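Local structure of chromosome-partitioning protein Spo0J (1VZ0) at residues V121-G126 with V144-S149; K57-P62 with E78-A83; A154-Q159 with A180-E185; D70-V75 with A94-L99; L74-R79 with L109-Q114. The protein binds the centromere-like DNA site parS, stimulates the ATPase Soj and is probably involved in chromosome partitioning. One frame throughout, in Å; residues are numbered along the deposited sequence.

The contacts fall into two groups. Contacts 2, 4 and 5 lie in the ParB N-terminal domain, with centres 13 to 15 Å apart. Contacts 1 and 3 lie in the helix-turn-helix domain, centres 15 Å apart, and both use helix 148-156. Contact 5 is the bridge. It shares Glu78 and Arg79 with contact 2 and Leu74 and Val75 with contact 4, and its Leu113 packs against Glu123 and Val144 of contact 1. Contact 3 is about 40 Å, centre to centre, from both contact 2 and contact 4. All but contact 3 touch the second subunit. A bound cobalt ion lies about 8 Å from the Glu123 side chain, and a magnesium ion about 5 Å from the Leu99 side chain.

Contact 1. Residues V121-G126 with V144-S149; sequences VEEARG and VGKARS
Glu123 and Lys146 meet through their charged ends. Lys146 NZ lies 3.4 Å from Glu123 OE1, a salt bridge whose hydrogen bond is weak. The two side chains come from opposite directions, and both are stretched out. In Glu123 the CG sits anti to the backbone N (chi1 -175°), which carries the carboxylate off helix 120-132 toward the loop. Lys146 extends fully from the loop to meet it. OE1 is not held by the lysine alone: Tyr127 OH makes a weak hydrogen bond to the same atom.

This is the loose side of helix 120-132, a surface contact that buries only 58 Å². Another side of the same helix is tightly packed. There Ala124 is buried against helix 148-156 and touches Leu158. Next to it Val121 packs on Leu168 of helix 162-169.

The backbone around Lys146 is a short link between two helices. Gly145 closes helix 137-144 with a positive phi of 72° in a Schellman motif, and Ala147 is the N-cap of helix 148-156. The lysine, lightly tied to helix 120-132, thus stands in the turn of the inferred DNA-binding helix-turn-helix motif.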
# COMPACT_ATOMS: atom_id res chain seq x y z
N VAL C 121 -9.18 0.05 -4.18
CA VAL C 121 -9.75 1.39 -4.07
C VAL C 121 -8.79 2.41 -4.69
O VAL C 121 -9.20 3.31 -5.44
CB VAL C 121 -10.01 1.78 -2.59
CG1 VAL C 121 -10.60 3.18 -2.52
CG2 VAL C 121 -10.97 0.78 -1.96
N GLU C 122 -7.51 2.27 -4.38
CA GLU C 122 -6.50 3.17 -4.93
C GLU C 122 -6.45 2.96 -6.43
O GLU C 122 -6.23 3.90 -7.19
CB GLU C 122 -5.13 2.86 -4.34
CG GLU C 122 -5.05 3.01 -2.85
CD GLU C 122 -3.65 2.77 -2.34
OE1 GLU C 122 -2.79 3.66 -2.51
OE2 GLU C 122 -3.40 1.67 -1.80
N GLU C 123 -6.64 1.72 -6.85
CA GLU C 123 -6.63 1.40 -8.26
C GLU C 123 -7.70 2.24 -8.94
O GLU C 123 -7.45 2.88 -9.96
CB GLU C 123 -6.93 -0.08 -8.48
CG GLU C 123 -6.82 -0.51 -9.92
CD GLU C 123 -7.36 -1.91 -10.16
OE1 GLU C 123 -7.38 -2.35 -11.32
OE2 GLU C 123 -7.77 -2.57 -9.17
N ALA C 124 -8.91 2.24 -8.37
CA ALA C 124 -10.02 3.00 -8.91
C ALA C 124 -9.75 4.51 -8.92
O ALA C 124 -10.04 5.18 -9.90
CB ALA C 124 -11.30 2.70 -8.12
N ARG C 125 -9.18 5.04 -7.84
CA ARG C 125 -8.90 6.48 -7.78
C ARG C 125 -7.90 6.87 -8.86
O ARG C 125 -7.98 7.97 -9.43
CB ARG C 125 -8.35 6.88 -6.40
CG ARG C 125 -9.33 6.68 -5.25
CD ARG C 125 -8.73 7.16 -3.93
NE ARG C 125 -9.56 6.77 -2.80
CZ ARG C 125 -10.76 7.28 -2.53
NH1 ARG C 125 -11.44 6.85 -1.48
NH2 ARG C 125 -11.27 8.24 -3.30
N GLY C 126 -6.95 5.98 -9.14
CA GLY C 126 -5.95 6.23 -10.16
C GLY C 126 -6.60 6.32 -11.53
O GLY C 126 -6.36 7.27 -12.27
N VAL C 144 -2.07 0.67 -18.62
CA VAL C 144 -1.89 -0.18 -17.45
C VAL C 144 -1.91 -1.67 -17.76
O VAL C 144 -1.62 -2.49 -16.89
CB VAL C 144 -2.95 0.12 -16.36
CG1 VAL C 144 -2.89 1.59 -15.97
CG2 VAL C 144 -4.34 -0.26 -16.86
N GLY C 145 -2.27 -2.02 -18.99
CA GLY C 145 -2.30 -3.42 -19.38
C GLY C 145 -3.44 -4.23 -18.79
O GLY C 145 -3.22 -5.31 -18.24
N LYS C 146 -4.67 -3.73 -18.92
CA LYS C 146 -5.84 -4.42 -18.41
C LYS C 146 -7.03 -4.19 -19.33
O LYS C 146 -7.01 -3.28 -20.16
CB LYS C 146 -6.15 -3.94 -16.99
CG LYS C 146 -5.02 -4.20 -16.01
CD LYS C 146 -5.34 -3.77 -14.61
CE LYS C 146 -4.16 -4.03 -13.69
NZ LYS C 146 -4.46 -3.70 -12.26
N ALA C 147 -8.06 -5.02 -19.19
CA ALA C 147 -9.25 -4.90 -20.02
C ALA C 147 -10.06 -3.66 -19.66
O ALA C 147 -10.04 -3.21 -18.51
CB ALA C 147 -10.11 -6.14 -19.88
N ARG C 148 -10.76 -3.10 -20.64
CA ARG C 148 -11.57 -1.92 -20.40
C ARG C 148 -12.60 -2.21 -19.31
O ARG C 148 -12.91 -1.35 -18.50
CB ARG C 148 -12.29 -1.49 -21.68
CG ARG C 148 -13.07 -0.20 -21.51
CD ARG C 148 -14.05 0.06 -22.64
NE ARG C 148 -14.88 1.22 -22.33
CZ ARG C 148 -15.88 1.67 -23.09
NH1 ARG C 148 -16.57 2.73 -22.71
NH2 ARG C 148 -16.17 1.06 -24.23
N SER C 149 -13.11 -3.44 -19.30
CA SER C 149 -14.11 -3.84 -18.31
C SER C 149 -13.51 -3.82 -16.91
O SER C 149 -14.21 -3.51 -15.94
CB SER C 149 -14.64 -5.24 -18.63
OG SER C 149 -13.62 -6.21 -18.51

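Contact 2. Residues K57-P62 with E78-A83; sequences KGLLQP and ERRYRA
Arg80 lays its side chain across Leu59 and Leu60, crossing each at about a right angle. Leu59 CD2 presses on Arg80 CG at 3.2 Å, which is tight. Leu60 takes the outer half of the chain: its CG is 3.4 Å from Arg80 CD, and its CD1 is 3.1 Å from Arg80 NH1. Farther out, Gln61 CB sits 4.0 Å above one face of the guanidinium, offset toward the rim. The arginine chain is bent at chi2 and chi3, and its chi2 of 101° is not a relaxed staggered value. Arg80 NE is buried here with no partner in the model, whereas Arg80 NH2 forms a salt bridge with Glu172 of the second subunit.

Arg80 belongs to the Gly-Glu-Arg-Arg signature of ParB proteins at the start of helix 78-86. In relatives this motif helps build the CTP-binding pocket.

A second shell lies behind both sides. Gly58, with a positive phi of 78°, ends helix 38-57 and turns the chain toward strand 63-68. Leu59 also rests on Val92 and Pro93 of strand 91-96. Helix 78-86 is held against helix 38-57 by Ala83, which packs on Leu47, Leu50 and Ile54.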
# COMPACT_ATOMS: atom_id res chain seq x y z
N LYS C 57 27.70 -0.53 -4.95
CA LYS C 57 27.63 -0.62 -6.41
C LYS C 57 26.93 0.52 -7.13
O LYS C 57 26.80 0.49 -8.35
CB LYS C 57 26.98 -1.95 -6.82
CG LYS C 57 25.80 -2.37 -5.95
CD LYS C 57 26.28 -3.12 -4.71
CE LYS C 57 26.93 -4.45 -5.08
NZ LYS C 57 27.41 -5.20 -3.88
N GLY C 58 26.49 1.53 -6.39
CA GLY C 58 25.81 2.64 -7.04
C GLY C 58 24.37 2.28 -7.37
O GLY C 58 23.91 1.20 -7.03
N LEU C 59 23.67 3.17 -8.05
CA LEU C 59 22.28 2.92 -8.40
C LEU C 59 22.02 1.72 -9.29
O LEU C 59 22.72 1.48 -10.27
CB LEU C 59 21.65 4.16 -9.04
CG LEU C 59 20.55 4.81 -8.20
CD1 LEU C 59 19.87 5.91 -9.00
CD2 LEU C 59 19.55 3.76 -7.78
N LEU C 60 20.97 0.98 -8.94
CA LEU C 60 20.53 -0.21 -9.66
C LEU C 60 20.10 0.14 -11.09
O LEU C 60 20.88 0.02 -12.04
CB LEU C 60 19.36 -0.88 -8.91
CG LEU C 60 18.19 -0.05 -8.36
CD1 LEU C 60 17.02 -0.96 -8.01
CD2 LEU C 60 18.62 0.70 -7.14
N GLN C 61 18.85 0.57 -11.23
CA GLN C 61 18.31 0.95 -12.52
C GLN C 61 18.18 2.46 -12.61
O GLN C 61 18.08 3.15 -11.60
CB GLN C 61 16.96 0.28 -12.76
CG GLN C 61 17.08 -1.20 -13.08
CD GLN C 61 18.08 -1.48 -14.20
OE1 GLN C 61 19.29 -1.29 -14.04
NE2 GLN C 61 17.57 -1.92 -15.35
N PRO C 62 18.17 2.99 -13.84
CA PRO C 62 18.05 4.43 -14.11
C PRO C 62 16.88 5.12 -13.45
O PRO C 62 15.82 4.52 -13.24
CB PRO C 62 17.94 4.48 -15.63
CG PRO C 62 18.67 3.27 -16.07
CD PRO C 62 18.19 2.23 -15.10
N GLU C 78 11.16 7.45 -7.02
CA GLU C 78 11.33 8.19 -5.78
C GLU C 78 12.21 7.46 -4.75
O GLU C 78 13.14 8.05 -4.21
CB GLU C 78 9.96 8.53 -5.17
CG GLU C 78 9.97 9.70 -4.17
CD GLU C 78 10.08 11.08 -4.84
OE1 GLU C 78 9.29 11.34 -5.77
OE2 GLU C 78 10.95 11.90 -4.43
N ARG C 79 11.92 6.19 -4.48
CA ARG C 79 12.73 5.45 -3.50
C ARG C 79 14.16 5.27 -3.95
O ARG C 79 15.10 5.36 -3.16
CB ARG C 79 12.08 4.10 -3.18
CG ARG C 79 11.09 4.20 -2.02
CD ARG C 79 10.35 2.90 -1.73
NE ARG C 79 11.19 1.84 -1.19
CZ ARG C 79 11.54 1.70 0.09
NH1 ARG C 79 12.31 0.69 0.45
NH2 ARG C 79 11.13 2.57 1.01
N ARG C 80 14.33 5.00 -5.24
CA ARG C 80 15.65 4.83 -5.81
C ARG C 80 16.39 6.15 -5.56
O ARG C 80 17.53 6.18 -5.09
CB ARG C 80 15.51 4.57 -7.32
CG ARG C 80 16.36 3.43 -7.84
CD ARG C 80 15.58 2.15 -8.04
NE ARG C 80 14.78 2.17 -9.26
CZ ARG C 80 14.18 1.10 -9.79
NH1 ARG C 80 14.28 -0.09 -9.21
NH2 ARG C 80 13.48 1.22 -10.91
N TYR C 81 15.70 7.25 -5.85
CA TYR C 81 16.24 8.60 -5.70
C TYR C 81 16.65 8.92 -4.26
O TYR C 81 17.76 9.40 -4.01
CB TYR C 81 15.20 9.61 -6.20
CG TYR C 81 15.49 11.07 -5.89
CD1 TYR C 81 16.46 11.78 -6.58
CD2 TYR C 81 14.75 11.74 -4.91
CE1 TYR C 81 16.69 13.13 -6.32
CE2 TYR C 81 14.98 13.08 -4.64
CZ TYR C 81 15.95 13.78 -5.35
OH TYR C 81 16.16 15.12 -5.11
N ARG C 82 15.75 8.66 -3.32
CA ARG C 82 16.03 8.94 -1.92
C ARG C 82 17.09 8.03 -1.32
O ARG C 82 17.80 8.43 -0.40
CB ARG C 82 14.73 8.89 -1.12
CG ARG C 82 13.75 9.92 -1.62
CD ARG C 82 12.64 10.23 -0.65
NE ARG C 82 11.81 11.30 -1.20
CZ ARG C 82 12.20 12.57 -1.33
NH1 ARG C 82 11.37 13.46 -1.85
NH2 ARG C 82 13.40 12.96 -0.93
N ALA C 83 17.20 6.81 -1.83
CA ALA C 83 18.20 5.89 -1.32
C ALA C 83 19.57 6.36 -1.81
O ALA C 83 20.57 6.22 -1.11
CB ALA C 83 17.92 4.48 -1.81

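Contact 3. Residues A154-Q159 with A180-E185; sequences ALRLLQ and ALLMLE
Leu182 points its two methyl groups between Arg156 and Gln159. Its CG lies beside the backbone N, with chi1 at -77°, which aims the branch at Arg156 and Gln159.

The two partners meet it differently. The Arg156 side chain runs obliquely to Leu182 and bends at chi3 (59°), which folds the guanidinium over the leucine. Leu182 CD1 then lies 3.7 Å from the guanidinium plane, over one face and offset toward the rim. Arg156 NH1 is also 3.8 Å from Leu182 CB, and Arg156 CB is 3.8 Å from Leu182 CD1. Gln159 crosses the leucine at about a right angle and meets the other methyl, CD2. The exact place of its CG is doubtful, because the model sets it too close to the Arg156 carbonyl oxygen.

Leu182 is buried and also touches Leu160. The contact joins the end of the inferred helix-turn-helix motif to the last turn of helix 175-183. Behind it, Leu181 packs on Leu193 and Ile196 of helix 189-199.

The chemistry is van der Waals contact of methyls with aliphatic carbons and a flat cation. Such contact is not directional. It fits a buried leucine under two exposed polar side chains, and by itself does little to fix their rotation.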
# COMPACT_ATOMS: atom_id res chain seq x y z
N ALA C 154 -13.64 -1.16 -11.68
CA ALA C 154 -12.93 -0.55 -10.57
C ALA C 154 -13.54 0.82 -10.26
O ALA C 154 -13.77 1.15 -9.11
CB ALA C 154 -11.45 -0.40 -10.88
N LEU C 155 -13.81 1.61 -11.30
CA LEU C 155 -14.41 2.94 -11.13
C LEU C 155 -15.73 2.90 -10.36
O LEU C 155 -16.04 3.82 -9.60
CB LEU C 155 -14.64 3.60 -12.49
CG LEU C 155 -13.37 4.00 -13.26
CD1 LEU C 155 -13.74 4.41 -14.68
CD2 LEU C 155 -12.66 5.12 -12.53
N ARG C 156 -16.52 1.84 -10.57
CA ARG C 156 -17.80 1.70 -9.89
C ARG C 156 -17.64 1.74 -8.37
O ARG C 156 -18.54 2.19 -7.66
CB ARG C 156 -18.49 0.39 -10.30
CG ARG C 156 -19.18 0.46 -11.65
CD ARG C 156 -19.62 -0.92 -12.14
NE ARG C 156 -20.55 -1.59 -11.23
CZ ARG C 156 -21.73 -1.11 -10.86
NH1 ARG C 156 -22.51 -1.80 -10.04
NH2 ARG C 156 -22.14 0.08 -11.30
N LEU C 157 -16.51 1.25 -7.86
CA LEU C 157 -16.29 1.24 -6.42
C LEU C 157 -16.39 2.64 -5.82
O LEU C 157 -16.81 2.80 -4.68
CB LEU C 157 -14.91 0.66 -6.08
CG LEU C 157 -14.67 -0.81 -6.40
CD1 LEU C 157 -13.20 -1.13 -6.23
CD2 LEU C 157 -15.53 -1.68 -5.49
N LEU C 158 -16.01 3.65 -6.60
CA LEU C 158 -16.04 5.02 -6.11
C LEU C 158 -17.41 5.59 -5.77
O LEU C 158 -17.49 6.70 -5.25
CB LEU C 158 -15.32 5.95 -7.10
CG LEU C 158 -13.84 5.59 -7.28
CD1 LEU C 158 -13.19 6.58 -8.21
CD2 LEU C 158 -13.14 5.59 -5.93
N GLN C 159 -18.48 4.87 -6.04
CA GLN C 159 -19.78 5.40 -5.66
C GLN C 159 -20.22 4.82 -4.33
O GLN C 159 -21.33 5.07 -3.87
CB GLN C 159 -20.82 5.15 -6.76
CG GLN C 159 -20.87 3.77 -7.32
CD GLN C 159 -21.62 3.73 -8.64
OE1 GLN C 159 -21.21 4.36 -9.61
NE2 GLN C 159 -22.72 2.98 -8.68
N ALA C 180 -21.59 -6.31 -4.21
CA ALA C 180 -22.93 -6.63 -3.73
C ALA C 180 -23.57 -5.37 -3.14
O ALA C 180 -24.75 -5.11 -3.36
CB ALA C 180 -22.89 -7.76 -2.68
N LEU C 181 -22.79 -4.59 -2.40
CA LEU C 181 -23.30 -3.36 -1.80
C LEU C 181 -23.72 -2.36 -2.87
O LEU C 181 -24.62 -1.57 -2.65
CB LEU C 181 -22.25 -2.73 -0.86
CG LEU C 181 -21.93 -3.50 0.43
CD1 LEU C 181 -20.82 -2.80 1.19
CD2 LEU C 181 -23.18 -3.62 1.32
N LEU C 182 -23.06 -2.40 -4.03
CA LEU C 182 -23.39 -1.50 -5.13
C LEU C 182 -24.74 -1.84 -5.73
O LEU C 182 -25.32 -1.02 -6.42
CB LEU C 182 -22.34 -1.56 -6.25
CG LEU C 182 -21.03 -0.81 -5.99
CD1 LEU C 182 -20.05 -1.04 -7.13
CD2 LEU C 182 -21.32 0.69 -5.82
N MET C 183 -25.24 -3.05 -5.47
CA MET C 183 -26.53 -3.47 -5.99
C MET C 183 -27.64 -3.00 -5.06
O MET C 183 -28.81 -2.99 -5.43
CB MET C 183 -26.59 -5.01 -6.18
CG MET C 183 -25.57 -5.54 -7.21
SD MET C 183 -25.83 -7.21 -7.87
CE MET C 183 -26.15 -8.08 -6.31
N LEU C 184 -27.29 -2.59 -3.85
CA LEU C 184 -28.29 -2.09 -2.92
C LEU C 184 -28.51 -0.62 -3.23
O LEU C 184 -27.63 0.02 -3.79
CB LEU C 184 -27.81 -2.23 -1.47
CG LEU C 184 -27.60 -3.62 -0.88
CD1 LEU C 184 -27.09 -3.50 0.55
CD2 LEU C 184 -28.90 -4.40 -0.93
N GLU C 185 -29.68 -0.09 -2.88
CA GLU C 185 -29.95 1.33 -3.11
C GLU C 185 -28.99 2.11 -2.21
O GLU C 185 -28.68 1.67 -1.11
CB GLU C 185 -31.41 1.67 -2.76
CG GLU C 185 -32.43 1.11 -3.74
CD GLU C 185 -32.23 1.64 -5.15
OE1 GLU C 185 -32.22 0.83 -6.10
OE2 GLU C 185 -32.09 2.87 -5.32

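Contact 4. Residues D70-V75 with A94-L99; sequences DGYELV and AVVKDL
Tyr72 and Val96 touch across one face of the three-stranded mixed sheet of the ParB N-terminal domain. Strand 71-76 and strand 91-96 are its outer strands within the chain, and strand 63-68 runs between them.

The aromatic contact is with the valine methyls. Val96 CG2 comes within 3.3 Å of Tyr72 CE2, oblique to the ring. Val96 CG1 lies at the ring edge, in its plane, 3.8 Å from the same CE2. The side chains cross at about a right angle. Val96 is staggered with CG1 anti to the backbone N (chi1 -174°), which offers both methyls to the tyrosine.

Backbone pairing surrounds these side chains. Val75 pairs with Leu64 of the central strand. Tyr72, Glu73 and Ala94 pair in parallel with a strand of the second subunit, which carries the sheet across the interface.

The purely aliphatic contact joins Val75 and Leu99, both of which also touch Leu107 of helix 101-114. Leu99 CD1 sits 3.7 Å from Val75 CG1 and 4.1 Å from Val75 CG2.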
# COMPACT_ATOMS: atom_id res chain seq x y z
N ASP C 70 17.76 25.06 -14.14
CA ASP C 70 19.19 24.83 -14.26
C ASP C 70 19.51 23.34 -14.35
O ASP C 70 20.47 22.95 -15.01
CB ASP C 70 19.91 25.45 -13.04
CG ASP C 70 21.41 25.58 -13.25
OD1 ASP C 70 22.10 26.06 -12.32
OD2 ASP C 70 21.91 25.20 -14.33
N GLY C 71 18.68 22.51 -13.70
CA GLY C 71 18.90 21.07 -13.71
C GLY C 71 17.74 20.18 -14.12
O GLY C 71 17.19 20.32 -15.21
N TYR C 72 17.36 19.25 -13.23
CA TYR C 72 16.26 18.32 -13.52
C TYR C 72 15.29 18.12 -12.36
O TYR C 72 15.55 18.52 -11.23
CB TYR C 72 16.81 16.95 -13.91
CG TYR C 72 17.98 16.99 -14.86
CD1 TYR C 72 19.27 17.26 -14.39
CD2 TYR C 72 17.81 16.74 -16.22
CE1 TYR C 72 20.36 17.28 -15.26
CE2 TYR C 72 18.89 16.76 -17.09
CZ TYR C 72 20.16 17.02 -16.60
OH TYR C 72 21.23 17.02 -17.46
N GLU C 73 14.17 17.48 -12.68
CA GLU C 73 13.12 17.18 -11.71
C GLU C 73 12.80 15.69 -11.83
O GLU C 73 12.58 15.19 -12.93
CB GLU C 73 11.88 18.01 -12.01
CG GLU C 73 10.71 17.78 -11.06
CD GLU C 73 9.53 18.70 -11.37
OE1 GLU C 73 9.34 19.71 -10.68
OE2 GLU C 73 8.81 18.40 -12.34
N LEU C 74 12.78 14.99 -10.70
CA LEU C 74 12.49 13.56 -10.68
C LEU C 74 11.09 13.30 -11.22
O LEU C 74 10.15 13.98 -10.86
CB LEU C 74 12.58 13.02 -9.26
CG LEU C 74 13.21 11.65 -9.03
CD1 LEU C 74 12.42 10.93 -7.93
CD2 LEU C 74 13.22 10.82 -10.31
N VAL C 75 10.97 12.30 -12.09
CA VAL C 75 9.68 11.95 -12.68
C VAL C 75 9.24 10.54 -12.28
O VAL C 75 8.04 10.24 -12.22
CB VAL C 75 9.73 12.07 -14.23
CG1 VAL C 75 8.44 11.56 -14.86
CG2 VAL C 75 9.95 13.53 -14.63
N ALA C 94 20.81 8.43 -15.19
CA ALA C 94 19.45 8.89 -15.42
C ALA C 94 19.09 8.97 -16.89
O ALA C 94 19.93 8.83 -17.78
CB ALA C 94 19.24 10.24 -14.76
N VAL C 95 17.80 9.20 -17.14
CA VAL C 95 17.29 9.35 -18.48
C VAL C 95 16.48 10.62 -18.53
O VAL C 95 15.46 10.74 -17.85
CB VAL C 95 16.39 8.18 -18.87
CG1 VAL C 95 15.75 8.46 -20.23
CG2 VAL C 95 17.19 6.90 -18.91
N VAL C 96 16.94 11.59 -19.32
CA VAL C 96 16.26 12.87 -19.44
C VAL C 96 15.22 12.81 -20.56
O VAL C 96 15.52 12.38 -21.67
CB VAL C 96 17.27 14.00 -19.73
CG1 VAL C 96 16.57 15.35 -19.71
CG2 VAL C 96 18.39 13.97 -18.70
N LYS C 97 13.99 13.20 -20.25
CA LYS C 97 12.91 13.22 -21.24
C LYS C 97 12.08 14.48 -21.09
O LYS C 97 11.69 14.84 -19.97
CB LYS C 97 12.00 12.00 -21.08
CG LYS C 97 12.56 10.73 -21.67
CD LYS C 97 11.48 9.67 -21.76
CE LYS C 97 11.96 8.45 -22.52
NZ LYS C 97 10.88 7.44 -22.70
N ASP C 98 11.81 15.16 -22.20
CA ASP C 98 11.00 16.38 -22.17
C ASP C 98 9.56 15.98 -21.96
O ASP C 98 8.93 15.40 -22.85
CB ASP C 98 11.13 17.15 -23.49
CG ASP C 98 12.47 17.84 -23.63
OD1 ASP C 98 12.67 18.52 -24.67
OD2 ASP C 98 13.31 17.71 -22.72
N LEU C 99 9.03 16.29 -20.78
CA LEU C 99 7.66 15.95 -20.44
C LEU C 99 6.90 17.15 -19.90
O LEU C 99 7.42 17.90 -19.08
CB LEU C 99 7.66 14.86 -19.37
CG LEU C 99 8.40 13.55 -19.64
CD1 LEU C 99 8.47 12.72 -18.37
CD2 LEU C 99 7.69 12.78 -20.74

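Contact 5. Residues L74-R79 with L109-Q114; sequences LVAGER and LVENLQ
Glu111 brings its carboxylate up to Ala76 and Gly77, yet a single water makes the link to the start of helix 78-86. The water accepts a hydrogen bond from Glu78 N at 2.9 Å. It donates one to Glu111 OE1 at 3.0 Å. The direct approaches are longer. Glu111 OE2 is 3.8 Å from Ala76 CB and also 3.8 Å from Gly77 N. The other oxygen, OE1, lies 3.9 Å from Ala76 CA. The carboxylate thus rests alongside the backbone where the strand gives way to the helix. Its CG stands between the backbone N and the carbonyl carbon (chi1 72°), and the chain is extended beyond it. This carries the acid straight out from helix 101-114.

The strand side has its own irregularity. Val75 and Ala76 both face Leu64 of strand 63-68, a classic beta bulge. Gly77 follows as the N-cap of helix 78-86, with a positive phi of 100°. It is the first residue of the Gly-Glu-Arg-Arg signature. Glu111 begins the Glu-Asn-Leu-Gln sequence of helix 101-114, which in relatives also helps form the nucleotide pocket.

The second subunit completes the surroundings. Glu111 OE2 forms a salt bridge with its Arg170, so the carboxylate has the water on one oxygen and an arginine on the other. Behind Glu111, Leu109 and Leu113 pack on Leu130 of helix 120-132.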
# COMPACT_ATOMS: atom_id res chain seq x y z
N LEU C 74 12.78 14.99 -10.70
CA LEU C 74 12.49 13.56 -10.68
C LEU C 74 11.09 13.30 -11.22
O LEU C 74 10.15 13.98 -10.86
CB LEU C 74 12.58 13.02 -9.26
CG LEU C 74 13.21 11.65 -9.03
CD1 LEU C 74 12.42 10.93 -7.93
CD2 LEU C 74 13.22 10.82 -10.31
N VAL C 75 10.97 12.30 -12.09
CA VAL C 75 9.68 11.95 -12.68
C VAL C 75 9.24 10.54 -12.28
O VAL C 75 8.04 10.24 -12.22
CB VAL C 75 9.73 12.07 -14.23
CG1 VAL C 75 8.44 11.56 -14.86
CG2 VAL C 75 9.95 13.53 -14.63
N ALA C 76 10.22 9.68 -12.01
CA ALA C 76 9.94 8.31 -11.59
C ALA C 76 11.13 7.70 -10.85
O ALA C 76 12.27 7.92 -11.23
CB ALA C 76 9.58 7.45 -12.79
N GLY C 77 10.84 6.92 -9.80
CA GLY C 77 11.89 6.28 -9.01
C GLY C 77 12.20 7.03 -7.73
O GLY C 77 13.36 7.22 -7.37
N GLU C 78 11.16 7.45 -7.02
CA GLU C 78 11.33 8.19 -5.78
C GLU C 78 12.21 7.46 -4.75
O GLU C 78 13.14 8.05 -4.21
CB GLU C 78 9.96 8.53 -5.17
CG GLU C 78 9.97 9.70 -4.17
CD GLU C 78 10.08 11.08 -4.84
OE1 GLU C 78 9.29 11.34 -5.77
OE2 GLU C 78 10.95 11.90 -4.43
N ARG C 79 11.92 6.19 -4.48
CA ARG C 79 12.73 5.45 -3.50
C ARG C 79 14.16 5.27 -3.95
O ARG C 79 15.10 5.36 -3.16
CB ARG C 79 12.08 4.10 -3.18
CG ARG C 79 11.09 4.20 -2.02
CD ARG C 79 10.35 2.90 -1.73
NE ARG C 79 11.19 1.84 -1.19
CZ ARG C 79 11.54 1.70 0.09
NH1 ARG C 79 12.31 0.69 0.45
NH2 ARG C 79 11.13 2.57 1.01
N LEU C 109 0.90 8.65 -12.03
CA LEU C 109 -0.27 7.84 -11.77
C LEU C 109 -0.07 6.43 -12.30
O LEU C 109 -0.37 5.46 -11.61
CB LEU C 109 -1.51 8.47 -12.42
CG LEU C 109 -1.96 9.78 -11.77
CD1 LEU C 109 -2.96 10.48 -12.67
CD2 LEU C 109 -2.55 9.51 -10.39
N VAL C 110 0.47 6.31 -13.51
CA VAL C 110 0.69 5.00 -14.11
C VAL C 110 1.70 4.13 -13.36
O VAL C 110 1.46 2.93 -13.16
CB VAL C 110 1.13 5.14 -15.61
CG1 VAL C 110 1.59 3.79 -16.17
CG2 VAL C 110 -0.05 5.66 -16.43
N GLU C 111 2.83 4.70 -12.92
CA GLU C 111 3.81 3.88 -12.21
C GLU C 111 3.23 3.43 -10.88
O GLU C 111 3.53 2.35 -10.37
CB GLU C 111 5.13 4.65 -11.98
CG GLU C 111 5.07 5.74 -10.93
CD GLU C 111 6.45 6.14 -10.41
OE1 GLU C 111 6.58 7.27 -9.90
OE2 GLU C 111 7.40 5.34 -10.50
N ASN C 112 2.38 4.27 -10.32
CA ASN C 112 1.74 3.95 -9.06
C ASN C 112 0.77 2.78 -9.26
O ASN C 112 0.73 1.85 -8.45
CB ASN C 112 0.99 5.18 -8.57
CG ASN C 112 0.88 5.22 -7.08
OD1 ASN C 112 0.06 4.51 -6.49
ND2 ASN C 112 1.70 6.05 -6.45
N LEU C 113 0.02 2.81 -10.35
CA LEU C 113 -0.95 1.76 -10.66
C LEU C 113 -0.31 0.41 -10.98
O LEU C 113 -1.00 -0.59 -11.07
CB LEU C 113 -1.84 2.20 -11.82
CG LEU C 113 -2.88 3.27 -11.46
CD1 LEU C 113 -3.40 3.97 -12.72
CD2 LEU C 113 -4.02 2.62 -10.69
N GLN C 114 1.01 0.38 -11.14
CA GLN C 114 1.70 -0.86 -11.46
C GLN C 114 2.26 -1.57 -10.23
O GLN C 114 2.54 -2.78 -10.27
CB GLN C 114 2.86 -0.57 -12.42
CG GLN C 114 2.42 -0.10 -13.80
CD GLN C 114 3.60 0.05 -14.75
OE1 GLN C 114 4.42 -0.87 -14.89
NE2 GLN C 114 3.69 1.19 -15.42
O HOH W 1 8.47 8.18 -7.78